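Local coordinates for anti-H(O) lectin 1 (Ulex europaeus, PDB 1FX5), which binds L-fucose as a calcium- and manganese-containing legume lectin that recognises the O(H) blood group, at residues 44-57 with 92-106. Numbering follows the deposited sequence.
Sequences ETGGIARYIAPIHI and FLAPPDSPLRRAGGY. With NAG (2-acetamido-2-deoxy-beta-D-glucopyranose), chain C; MRD ((4R)-2-methylpentane-2,4-diol), chain H.
E44 and G104 bring the backbones of segment 44-57, on strand 44-59, and the loop leaving strand 88-94 within 4.4 Å between CA atoms, whereas I48 and L100 stand 7.4 Å apart, a width their side chains fill. R50, extended from CG to NE, carries its guanidinium to the P95-S98 type I turn, where NH1 and NH2 both grip S98 OG, the latter at 3.1 Å, with the oxygen in the guanidinium plane. Arginine's several donors suit the site: NH1 also bonds weakly to P95 O and more strongly to S211 OG of strand 209-219. F92 CE2 stands over the rim of one guanidinium face, P96 O over the other; I48 CG2 meets the F92 ring edge 3.9 Å from CZ. A103, small enough for the close approach, sets CB 3.5 Å from T45 C. Beyond it, E44 OE1 and R102 NE form a salt bridge (3.1 Å), syn but 26° out of the carboxylate plane; Y106 CE1 lies over the guanidinium's centre. MRD O2, probably from crystallisation, donates to E44 OE1 (2.7 Å). T45 OG1 donates to NAG O7 (2.6 Å). Polar grips and apolar packing thus hold loop against strand and place T45, G46 and L100 in a glycan pocket.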
loop_
_atom_site.group_PDB
_atom_site.type_symbol
_atom_site.label_atom_id
_atom_site.label_comp_id
_atom_site.label_asym_id
_atom_site.label_seq_id
_atom_site.Cartn_x
_atom_site.Cartn_y
_atom_site.Cartn_z
ATOM N N GLU A 44 29.557 13.335 -0.906
ATOM C CA GLU A 44 28.303 13.278 -1.659
ATOM C C GLU A 44 27.373 12.490 -0.733
ATOM O O GLU A 44 27.587 11.296 -0.514
ATOM C CB GLU A 44 28.514 12.564 -3.007
ATOM C CG GLU A 44 29.364 13.400 -3.970
ATOM C CD GLU A 44 29.671 12.725 -5.300
ATOM O OE1 GLU A 44 29.020 13.035 -6.312
ATOM O OE2 GLU A 44 30.601 11.916 -5.350
ATOM N N THR A 45 26.353 13.142 -0.185
ATOM C CA THR A 45 25.443 12.452 0.714
ATOM C C THR A 45 23.963 12.636 0.333
ATOM O O THR A 45 23.602 13.637 -0.304
ATOM C CB THR A 45 25.725 12.909 2.177
ATOM O OG1 THR A 45 24.930 12.149 3.094
ATOM C CG2 THR A 45 25.432 14.383 2.354
ATOM N N GLY A 46 23.120 11.658 0.685
ATOM C CA GLY A 46 21.703 11.745 0.361
ATOM C C GLY A 46 20.822 10.629 0.932
ATOM O O GLY A 46 21.317 9.775 1.689
ATOM N N GLY A 47 19.524 10.637 0.595
ATOM C CA GLY A 47 18.607 9.612 1.089
ATOM C C GLY A 47 17.439 9.382 0.147
ATOM O O GLY A 47 17.248 10.176 -0.767
ATOM N N ILE A 48 16.689 8.293 0.350
ATOM C CA ILE A 48 15.525 7.929 -0.463
ATOM C C ILE A 48 14.386 7.372 0.415
ATOM O O ILE A 48 14.635 6.651 1.388
ATOM C CB ILE A 48 15.893 6.812 -1.501
ATOM C CG1 ILE A 48 16.768 7.373 -2.633
ATOM C CG2 ILE A 48 14.625 6.145 -2.056
ATOM C CD1 ILE A 48 17.220 6.288 -3.636
ATOM N N ALA A 49 13.144 7.672 0.059
ATOM C CA ALA A 49 11.992 7.185 0.814
ATOM C C ALA A 49 10.894 6.819 -0.189
ATOM O O ALA A 49 10.552 7.623 -1.053
ATOM C CB ALA A 49 11.499 8.241 1.792
ATOM N N ARG A 50 10.344 5.616 -0.080
ATOM C CA ARG A 50 9.290 5.172 -0.997
ATOM C C ARG A 50 8.145 4.563 -0.243
ATOM O O ARG A 50 8.349 4.038 0.861
ATOM C CB ARG A 50 9.804 4.038 -1.898
ATOM C CG ARG A 50 11.237 4.138 -2.341
ATOM C CD ARG A 50 11.650 2.956 -3.203
ATOM N NE ARG A 50 13.101 2.898 -3.366
ATOM C CZ ARG A 50 13.723 2.502 -4.472
ATOM N NH1 ARG A 50 13.026 2.123 -5.537
ATOM N NH2 ARG A 50 15.048 2.501 -4.516
ATOM N N TYR A 51 6.949 4.595 -0.833
ATOM C CA TYR A 51 5.779 3.993 -0.178
ATOM C C TYR A 51 6.131 2.487 -0.265
ATOM O O TYR A 51 6.681 2.024 -1.279
ATOM C CB TYR A 51 4.460 4.314 -0.916
ATOM C CG TYR A 51 3.221 3.785 -0.200
ATOM C CD1 TYR A 51 2.387 2.863 -0.815
ATOM C CD2 TYR A 51 2.902 4.194 1.107
ATOM C CE1 TYR A 51 1.273 2.350 -0.159
ATOM C CE2 TYR A 51 1.777 3.686 1.785
ATOM C CZ TYR A 51 0.965 2.762 1.136
ATOM O OH TYR A 51 -0.170 2.241 1.745
ATOM N N ILE A 52 5.811 1.731 0.783
ATOM C CA ILE A 52 6.127 0.312 0.826
ATOM C C ILE A 52 5.524 -0.649 -0.214
ATOM O O ILE A 52 6.156 -1.633 -0.583
ATOM C CB ILE A 52 5.984 -0.226 2.289
ATOM C CG1 ILE A 52 6.786 -1.509 2.459
ATOM C CG2 ILE A 52 4.527 -0.443 2.652
ATOM C CD1 ILE A 52 6.722 -2.065 3.865
ATOM N N ALA A 53 4.337 -0.343 -0.719
ATOM C CA ALA A 53 3.690 -1.195 -1.714
ATOM C C ALA A 53 3.960 -0.748 -3.165
ATOM O O ALA A 53 3.854 0.438 -3.465
ATOM C CB ALA A 53 2.174 -1.193 -1.477
ATOM N N PRO A 54 4.290 -1.696 -4.078
ATOM C CA PRO A 54 4.539 -1.338 -5.485
ATOM C C PRO A 54 3.202 -0.932 -6.147
ATOM O O PRO A 54 2.113 -1.350 -5.712
ATOM C CB PRO A 54 5.077 -2.637 -6.091
ATOM C CG PRO A 54 5.686 -3.354 -4.921
ATOM C CD PRO A 54 4.684 -3.093 -3.815
ATOM N N ILE A 55 3.299 -0.118 -7.193
ATOM C CA ILE A 55 2.150 0.369 -7.936
ATOM C C ILE A 55 2.129 -0.333 -9.285
ATOM O O ILE A 55 3.182 -0.519 -9.911
ATOM C CB ILE A 55 2.303 1.895 -8.225
ATOM C CG1 ILE A 55 2.727 2.656 -6.964
ATOM C CG2 ILE A 55 1.017 2.482 -8.753
ATOM C CD1 ILE A 55 1.716 2.672 -5.861
ATOM N N HIS A 56 0.936 -0.725 -9.722
ATOM C CA HIS A 56 0.733 -1.401 -11.002
ATOM C C HIS A 56 0.602 -0.231 -11.976
ATOM O O HIS A 56 -0.450 0.408 -12.021
ATOM C CB HIS A 56 -0.571 -2.205 -10.957
ATOM C CG HIS A 56 -0.673 -3.285 -11.998
ATOM N ND1 HIS A 56 0.372 -3.604 -12.850
ATOM C CD2 HIS A 56 -1.685 -4.117 -12.315
ATOM C CE1 HIS A 56 -0.003 -4.594 -13.644
ATOM N NE2 HIS A 56 -1.245 -4.927 -13.345
ATOM N N ILE A 57 1.657 0.077 -12.723
ATOM C CA ILE A 57 1.593 1.197 -13.652
ATOM C C ILE A 57 1.029 0.870 -15.034
ATOM O O ILE A 57 0.406 1.717 -15.675
ATOM C CB ILE A 57 2.928 1.975 -13.683
ATOM C CG1 ILE A 57 2.692 3.417 -14.139
ATOM C CG2 ILE A 57 3.903 1.322 -14.611
ATOM C CD1 ILE A 57 1.948 4.270 -13.137
ATOM N N PHE A 92 10.168 10.289 -8.072
ATOM C CA PHE A 92 10.505 9.321 -9.114
ATOM C C PHE A 92 9.785 7.981 -9.132
ATOM O O PHE A 92 9.155 7.583 -8.145
ATOM C CB PHE A 92 12.028 9.062 -9.079
ATOM C CG PHE A 92 12.490 8.234 -7.884
ATOM C CD1 PHE A 92 12.474 8.754 -6.597
ATOM C CD2 PHE A 92 12.913 6.924 -8.053
ATOM C CE1 PHE A 92 12.861 7.985 -5.490
ATOM C CE2 PHE A 92 13.308 6.138 -6.953
ATOM C CZ PHE A 92 13.274 6.676 -5.669
ATOM N N LEU A 93 9.827 7.322 -10.290
ATOM C CA LEU A 93 9.203 6.003 -10.481
ATOM C C LEU A 93 10.367 5.117 -10.941
ATOM O O LEU A 93 11.108 5.506 -11.855
ATOM C CB LEU A 93 8.091 6.046 -11.546
ATOM C CG LEU A 93 6.851 6.871 -11.164
ATOM C CD1 LEU A 93 6.946 8.200 -11.827
ATOM C CD2 LEU A 93 5.587 6.235 -11.619
ATOM N N ALA A 94 10.577 3.983 -10.271
ATOM C CA ALA A 94 11.674 3.061 -10.633
ATOM C C ALA A 94 11.380 1.616 -10.204
ATOM O O ALA A 94 10.358 1.356 -9.583
ATOM C CB ALA A 94 12.969 3.517 -9.975
ATOM N N PRO A 95 12.216 0.646 -10.614
ATOM C CA PRO A 95 11.951 -0.739 -10.189
ATOM C C PRO A 95 11.881 -0.718 -8.652
ATOM O O PRO A 95 12.717 -0.095 -8.016
ATOM C CB PRO A 95 13.179 -1.484 -10.704
ATOM C CG PRO A 95 13.469 -0.747 -12.008
ATOM C CD PRO A 95 13.351 0.710 -11.557
ATOM N N PRO A 96 10.905 -1.425 -8.039
ATOM C CA PRO A 96 10.748 -1.442 -6.568
ATOM C C PRO A 96 11.921 -1.897 -5.726
ATOM O O PRO A 96 12.065 -1.499 -4.569
ATOM C CB PRO A 96 9.496 -2.294 -6.346
ATOM C CG PRO A 96 9.451 -3.184 -7.554
ATOM C CD PRO A 96 9.918 -2.310 -8.696
ATOM N N ASP A 97 12.809 -2.659 -6.330
ATOM C CA ASP A 97 13.967 -3.145 -5.617
ATOM C C ASP A 97 15.270 -2.475 -6.058
ATOM O O ASP A 97 16.338 -3.024 -5.809
ATOM C CB ASP A 97 14.073 -4.664 -5.831
ATOM C CG ASP A 97 14.243 -5.046 -7.314
ATOM O OD1 ASP A 97 13.676 -4.363 -8.191
ATOM O OD2 ASP A 97 14.954 -6.027 -7.610
ATOM N N SER A 98 15.214 -1.306 -6.702
ATOM C CA SER A 98 16.461 -0.671 -7.125
ATOM C C SER A 98 17.273 -0.198 -5.912
ATOM O O SER A 98 16.716 0.239 -4.901
ATOM C CB SER A 98 16.194 0.496 -8.079
ATOM O OG SER A 98 15.525 1.540 -7.413
ATOM N N PRO A 99 18.607 -0.255 -6.007
ATOM C CA PRO A 99 19.464 0.178 -4.891
ATOM C C PRO A 99 19.774 1.683 -4.895
ATOM O O PRO A 99 19.552 2.363 -5.903
ATOM C CB PRO A 99 20.742 -0.625 -5.134
ATOM C CG PRO A 99 20.844 -0.592 -6.650
ATOM C CD PRO A 99 19.400 -0.811 -7.117
ATOM N N LEU A 100 20.308 2.192 -3.785
ATOM C CA LEU A 100 20.668 3.610 -3.669
ATOM C C LEU A 100 21.966 3.711 -4.494
ATOM O O LEU A 100 22.839 2.855 -4.365
ATOM C CB LEU A 100 21.014 3.942 -2.220
ATOM C CG LEU A 100 21.048 5.371 -1.668
ATOM C CD1 LEU A 100 21.958 5.364 -0.469
ATOM C CD2 LEU A 100 21.567 6.355 -2.646
ATOM N N ARG A 101 22.088 4.716 -5.363
ATOM C CA ARG A 101 23.299 4.864 -6.168
ATOM C C ARG A 101 24.075 6.084 -5.716
ATOM O O ARG A 101 24.028 6.429 -4.532
ATOM C CB ARG A 101 22.983 4.899 -7.670
ATOM C CG ARG A 101 22.578 3.532 -8.211
ATOM C CD ARG A 101 22.141 3.596 -9.651
ATOM N NE ARG A 101 21.672 2.301 -10.138
ATOM C CZ ARG A 101 20.389 1.961 -10.272
ATOM N NH1 ARG A 101 19.426 2.820 -9.960
ATOM N NH2 ARG A 101 20.067 0.760 -10.729
ATOM N N ARG A 102 24.717 6.786 -6.643
ATOM C CA ARG A 102 25.498 7.964 -6.276
ATOM C C ARG A 102 24.675 9.198 -5.904
ATOM O O ARG A 102 23.696 9.535 -6.580
ATOM C CB ARG A 102 26.460 8.274 -7.405
ATOM C CG ARG A 102 27.495 9.287 -7.073
ATOM C CD ARG A 102 28.481 9.326 -8.181
ATOM N NE ARG A 102 29.386 10.444 -8.021
ATOM C CZ ARG A 102 30.395 10.700 -8.839
ATOM N NH1 ARG A 102 30.650 9.905 -9.879
ATOM N NH2 ARG A 102 31.082 11.810 -8.668
ATOM N N ALA A 103 25.052 9.847 -4.803
ATOM C CA ALA A 103 24.351 11.040 -4.329
ATOM C C ALA A 103 24.951 12.341 -4.908
ATOM O O ALA A 103 25.447 12.345 -6.051
ATOM C CB ALA A 103 24.322 11.054 -2.819
ATOM N N GLY A 104 24.910 13.445 -4.170
ATOM C CA GLY A 104 25.466 14.667 -4.730
ATOM C C GLY A 104 24.610 15.051 -5.934
ATOM O O GLY A 104 23.396 14.839 -5.900
ATOM N N GLY A 105 25.209 15.534 -7.023
ATOM C CA GLY A 105 24.418 15.915 -8.184
ATOM C C GLY A 105 23.747 14.799 -8.976
ATOM O O GLY A 105 23.096 15.046 -9.992
ATOM N N TYR A 106 23.903 13.565 -8.529
ATOM C CA TYR A 106 23.303 12.429 -9.209
ATOM C C TYR A 106 22.021 11.952 -8.498
ATOM O O TYR A 106 21.445 10.919 -8.870
ATOM C CB TYR A 106 24.349 11.319 -9.402
ATOM C CG TYR A 106 25.499 11.757 -10.291
ATOM C CD1 TYR A 106 26.739 12.073 -9.755
ATOM C CD2 TYR A 106 25.335 11.862 -11.663
ATOM C CE1 TYR A 106 27.795 12.471 -10.566
ATOM C CE2 TYR A 106 26.390 12.272 -12.492
ATOM C CZ TYR A 106 27.613 12.568 -11.936
ATOM O OH TYR A 106 28.658 12.919 -12.751
HETATM C C1 NAG C . 24.626 7.979 5.605
HETATM C C2 NAG C . 25.602 7.833 4.425
HETATM C C3 NAG C . 26.621 6.730 4.770
HETATM C C4 NAG C . 27.354 7.074 6.084
HETATM C C5 NAG C . 26.325 7.339 7.205
HETATM C C6 NAG C . 26.970 7.881 8.478
HETATM C C7 NAG C . 24.578 8.452 2.300
HETATM C C8 NAG C . 23.884 7.963 1.036
HETATM N N2 NAG C . 24.924 7.505 3.177
HETATM O O3 NAG C . 27.565 6.592 3.682
HETATM O O4 NAG C . 28.215 5.970 6.474
HETATM O O5 NAG C . 25.353 8.328 6.794
HETATM O O6 NAG C . 27.863 8.955 8.187
HETATM O O7 NAG C . 24.742 9.654 2.507
HETATM C C1 MRD H . 30.581 15.878 -7.816
HETATM C C2 MRD H . 29.130 16.389 -7.867
HETATM O O2 MRD H . 28.311 15.535 -7.050
HETATM C CM MRD H . 28.612 16.326 -9.312
HETATM C C3 MRD H . 29.097 17.821 -7.299
HETATM C C4 MRD H . 27.786 18.271 -6.632
HETATM O O4 MRD H . 26.716 18.252 -7.578
HETATM C C5 MRD H . 27.931 19.689 -6.080
#